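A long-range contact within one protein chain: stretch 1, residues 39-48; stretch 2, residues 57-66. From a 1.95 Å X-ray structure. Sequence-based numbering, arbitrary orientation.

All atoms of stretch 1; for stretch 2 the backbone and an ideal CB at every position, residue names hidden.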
# COMPACT_ATOMS: atom_id res chain seq x y z
N GLY A 39 -8.31 -17.35 15.41
CA GLY A 39 -9.58 -16.72 15.05
C GLY A 39 -9.80 -16.53 13.56
O GLY A 39 -9.25 -17.25 12.76
N GLU A 40 -10.65 -15.56 13.22
CA GLU A 40 -11.11 -15.32 11.86
C GLU A 40 -10.56 -13.98 11.41
O GLU A 40 -10.58 -13.01 12.16
CB GLU A 40 -12.63 -15.23 11.79
CG GLU A 40 -13.41 -16.51 12.02
CD GLU A 40 -14.92 -16.29 11.95
OE1 GLU A 40 -15.34 -15.13 11.73
OE2 GLU A 40 -15.69 -17.27 12.10
N VAL A 41 -10.17 -13.94 10.14
CA VAL A 41 -9.55 -12.81 9.49
C VAL A 41 -10.35 -12.49 8.20
O VAL A 41 -11.14 -13.32 7.74
CB VAL A 41 -8.09 -13.26 9.27
CG1 VAL A 41 -7.60 -13.05 7.88
CG2 VAL A 41 -7.22 -12.69 10.37
N GLU A 42 -10.25 -11.27 7.68
CA GLU A 42 -10.93 -10.88 6.42
C GLU A 42 -9.92 -10.39 5.43
O GLU A 42 -9.04 -9.61 5.78
CB GLU A 42 -11.95 -9.78 6.60
CG GLU A 42 -13.18 -10.20 7.38
CD GLU A 42 -14.38 -9.36 7.02
OE1 GLU A 42 -14.26 -8.10 6.97
OE2 GLU A 42 -15.44 -9.95 6.75
N MET A 43 -10.03 -10.88 4.21
CA MET A 43 -9.15 -10.49 3.12
C MET A 43 -9.95 -9.95 1.95
O MET A 43 -10.78 -10.65 1.40
CB MET A 43 -8.31 -11.68 2.67
CG MET A 43 -7.29 -11.30 1.59
SD MET A 43 -6.51 -12.73 0.84
CE MET A 43 -5.46 -13.11 2.08
N ALA A 44 -9.70 -8.68 1.60
CA ALA A 44 -10.29 -8.02 0.43
C ALA A 44 -9.24 -7.93 -0.66
O ALA A 44 -8.27 -7.18 -0.53
CB ALA A 44 -10.80 -6.63 0.82
N HIS A 45 -9.44 -8.66 -1.76
CA HIS A 45 -8.51 -8.61 -2.88
C HIS A 45 -8.83 -7.36 -3.71
O HIS A 45 -9.95 -7.16 -4.15
CB HIS A 45 -8.60 -9.84 -3.76
CG HIS A 45 -8.53 -11.13 -3.02
ND1 HIS A 45 -7.41 -11.94 -3.07
CD2 HIS A 45 -9.43 -11.76 -2.22
CE1 HIS A 45 -7.63 -13.02 -2.33
NE2 HIS A 45 -8.84 -12.93 -1.80
N LEU A 46 -7.84 -6.51 -3.90
CA LEU A 46 -8.06 -5.20 -4.51
C LEU A 46 -7.68 -5.17 -6.00
O LEU A 46 -8.38 -4.53 -6.80
CB LEU A 46 -7.30 -4.14 -3.72
CG LEU A 46 -7.68 -4.16 -2.26
CD1 LEU A 46 -6.92 -3.04 -1.58
CD2 LEU A 46 -9.16 -4.04 -2.02
N LEU A 47 -6.61 -5.88 -6.35
CA LEU A 47 -6.21 -6.07 -7.74
C LEU A 47 -5.77 -7.48 -7.98
O LEU A 47 -5.09 -8.07 -7.15
CB LEU A 47 -5.03 -5.18 -8.07
CG LEU A 47 -5.26 -3.69 -7.99
CD1 LEU A 47 -3.89 -2.96 -7.96
CD2 LEU A 47 -6.16 -3.15 -9.09
N SER A 48 -6.13 -8.02 -9.13
CA SER A 48 -5.71 -9.36 -9.50
C SER A 48 -4.26 -9.37 -9.98
O SER A 48 -3.68 -8.33 -10.32
CB SER A 48 -6.63 -9.92 -10.58
OG SER A 48 -6.36 -9.35 -11.84
N UNK A 57 1.46 -11.17 -6.98
CA UNK A 57 0.40 -12.15 -6.92
C UNK A 57 -0.69 -11.82 -5.89
O UNK A 57 -1.73 -12.49 -5.89
CB UNK A 57 1.00 -13.52 -6.61
N UNK A 58 -0.46 -10.81 -5.04
CA UNK A 58 -1.43 -10.36 -4.05
C UNK A 58 -1.36 -8.85 -3.82
O UNK A 58 -0.28 -8.30 -3.63
CB UNK A 58 -1.21 -11.10 -2.73
N UNK A 59 -2.52 -8.20 -3.80
CA UNK A 59 -2.64 -6.81 -3.40
C UNK A 59 -3.98 -6.73 -2.65
O UNK A 59 -5.03 -6.63 -3.27
CB UNK A 59 -2.58 -5.86 -4.59
N UNK A 60 -3.93 -6.82 -1.31
CA UNK A 60 -5.11 -7.05 -0.52
C UNK A 60 -5.11 -6.22 0.72
O UNK A 60 -4.05 -5.85 1.23
CB UNK A 60 -5.24 -8.53 -0.16
N UNK A 61 -6.31 -5.94 1.21
CA UNK A 61 -6.50 -5.29 2.50
C UNK A 61 -6.96 -6.35 3.50
O UNK A 61 -7.97 -7.07 3.25
CB UNK A 61 -7.51 -4.14 2.40
N UNK A 62 -6.23 -6.48 4.62
CA UNK A 62 -6.53 -7.50 5.61
C UNK A 62 -7.11 -6.79 6.81
O UNK A 62 -6.68 -5.70 7.09
CB UNK A 62 -5.29 -8.32 5.98
N UNK A 63 -8.07 -7.43 7.48
CA UNK A 63 -8.63 -6.98 8.73
C UNK A 63 -8.53 -8.12 9.73
O UNK A 63 -9.09 -9.20 9.50
CB UNK A 63 -10.08 -6.51 8.56
N UNK A 64 -7.80 -7.88 10.81
CA UNK A 64 -7.65 -8.80 11.94
C UNK A 64 -8.44 -8.28 13.16
O UNK A 64 -8.03 -7.30 13.81
CB UNK A 64 -6.17 -8.97 12.29
N UNK A 65 -9.54 -8.93 13.48
CA UNK A 65 -10.25 -8.62 14.71
C UNK A 65 -9.36 -8.79 15.94
O UNK A 65 -8.36 -9.51 15.87
CB UNK A 65 -11.49 -9.51 14.84
N UNK A 66 -9.70 -8.14 17.04
CA UNK A 66 -8.99 -8.33 18.28
C UNK A 66 -8.82 -9.79 18.63
O UNK A 66 -9.80 -10.54 18.63
CB UNK A 66 -9.72 -7.60 19.41

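Position 57 points its CB away from stretch 1, and nothing of that stretch lies within 5.5 Å of it. Stretch 1 sets no preference. The deposited residue is Arg57, which makes no contact here.

Position 58 also points away. A short side chain would miss stretch 1; a longer apolar one could turn back to Met43 and His45. It is Leu58. Its CD1 comes to 4.3 Å from Met43 SD and 4.1 Å from His45 ND1.

Position 59 points toward stretch 1, with Leu46 and Leu47 in front of it. O of 59 accepts a hydrogen bond from Leu46 N (2.9 Å). A large apolar or aromatic residue would suit. It is Phe59. Leu46 CB meets the ring edge, 3.8 Å from Phe59 CD1, and Leu47 CD1 lies 4.3 Å from the same atom. A water bridges the backbones, donating to Leu47 O (3.0 Å) and accepting from Phe59 N (2.8 Å).

Position 60 pairs with His45 at a non-hydrogen-bonded site. Its ideal CB is 3.3 Å from Ala44 O and 3.9 Å from Met43 CG, so there is little room at the CB, and a small residue suits. It is Ala60, whose CB packs on Met43 CG at 3.9 Å.

Position 61 pairs with Ala44 through two hydrogen bonds: Ala44 N to O of 61, and N of 61 to Ala44 O, both 2.9 Å. Ala44 offers only a methyl, and Leu46 CD1 is 4.2 Å from the ideal CB. Apolar residues or a long chain with an aliphatic stem would suit. It is Arg61. Its CB lies 4.2 Å from Leu46 CD1, while its end leads away.

Position 62 shares a sheet face with Met43, its partner, and has Val41 nearby. A flexible apolar chain could reach both. It is Met62. Its SD is 3.6 Å from Met43 CG and its CE 3.5 Å from Val41 CG1.

Position 63 pairs with Glu42 through backbone hydrogen bonds, and the acid lies on the same face. A basic residue would answer the charge; a polar one could also fit. It is Lys63. Its NZ forms a salt bridge with Glu42 OE1 at 3.4 Å, a weak hydrogen bond.

Position 64 points sideways, its ideal CB 4.3 Å from Val41 CG2. Branched apolar residues would suit. It is Leu64, whose CD1 reaches Val41 CG2 at 3.3 Å.

Position 65 points toward stretch 1, its ideal CB 4.5 Å from Glu40 O. Phi of -58° allows proline, among others. It is Pro65, with CD 3.1 Å from Glu40 O.

Position 66 is out of reach, so stretch 1 sets no preference. It is Pro66.

Stretch 2 (57-66) RLFARMKLPP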
# COMPACT_ATOMS: atom_id res chain seq x y z
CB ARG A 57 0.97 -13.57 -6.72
CG ARG A 57 1.33 -13.97 -5.29
CD ARG A 57 1.64 -15.48 -5.17
NE ARG A 57 2.10 -15.89 -3.85
CZ ARG A 57 1.32 -16.03 -2.78
NH1 ARG A 57 0.01 -15.83 -2.85
NH2 ARG A 57 1.85 -16.39 -1.63
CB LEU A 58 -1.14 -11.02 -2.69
CG LEU A 58 -2.17 -10.73 -1.58
CD1 LEU A 58 -3.49 -11.43 -1.91
CD2 LEU A 58 -1.65 -11.19 -0.25
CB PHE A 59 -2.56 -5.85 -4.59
CG PHE A 59 -2.42 -4.41 -4.20
CD1 PHE A 59 -3.51 -3.68 -3.76
CD2 PHE A 59 -1.18 -3.79 -4.17
CE1 PHE A 59 -3.41 -2.36 -3.35
CE2 PHE A 59 -1.05 -2.47 -3.73
CZ PHE A 59 -2.19 -1.75 -3.30
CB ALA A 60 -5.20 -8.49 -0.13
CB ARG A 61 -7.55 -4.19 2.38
CG ARG A 61 -7.61 -3.29 3.58
CD ARG A 61 -8.72 -2.25 3.55
NE ARG A 61 -8.72 -1.50 4.82
CZ ARG A 61 -9.33 -0.33 5.03
NH1 ARG A 61 -10.02 0.26 4.06
NH2 ARG A 61 -9.24 0.26 6.22
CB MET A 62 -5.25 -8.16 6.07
CG MET A 62 -4.42 -8.78 4.96
SD MET A 62 -5.26 -10.11 4.29
CE MET A 62 -5.57 -11.08 5.81
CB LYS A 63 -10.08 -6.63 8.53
CG LYS A 63 -10.75 -6.05 9.77
CD LYS A 63 -12.12 -5.46 9.40
CE LYS A 63 -13.24 -6.36 9.79
NZ LYS A 63 -14.59 -5.75 9.42
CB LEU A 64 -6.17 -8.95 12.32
CG LEU A 64 -5.43 -10.06 11.57
CD1 LEU A 64 -5.54 -9.92 10.03
CD2 LEU A 64 -3.95 -10.14 12.02
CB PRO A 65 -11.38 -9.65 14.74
CG PRO A 65 -11.52 -10.10 13.33
CD PRO A 65 -10.19 -10.00 12.72
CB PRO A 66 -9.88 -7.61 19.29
CG PRO A 66 -10.49 -6.52 18.47
CD PRO A 66 -10.76 -7.12 17.16
O HOH W 1 -4.90 -9.40 -4.52
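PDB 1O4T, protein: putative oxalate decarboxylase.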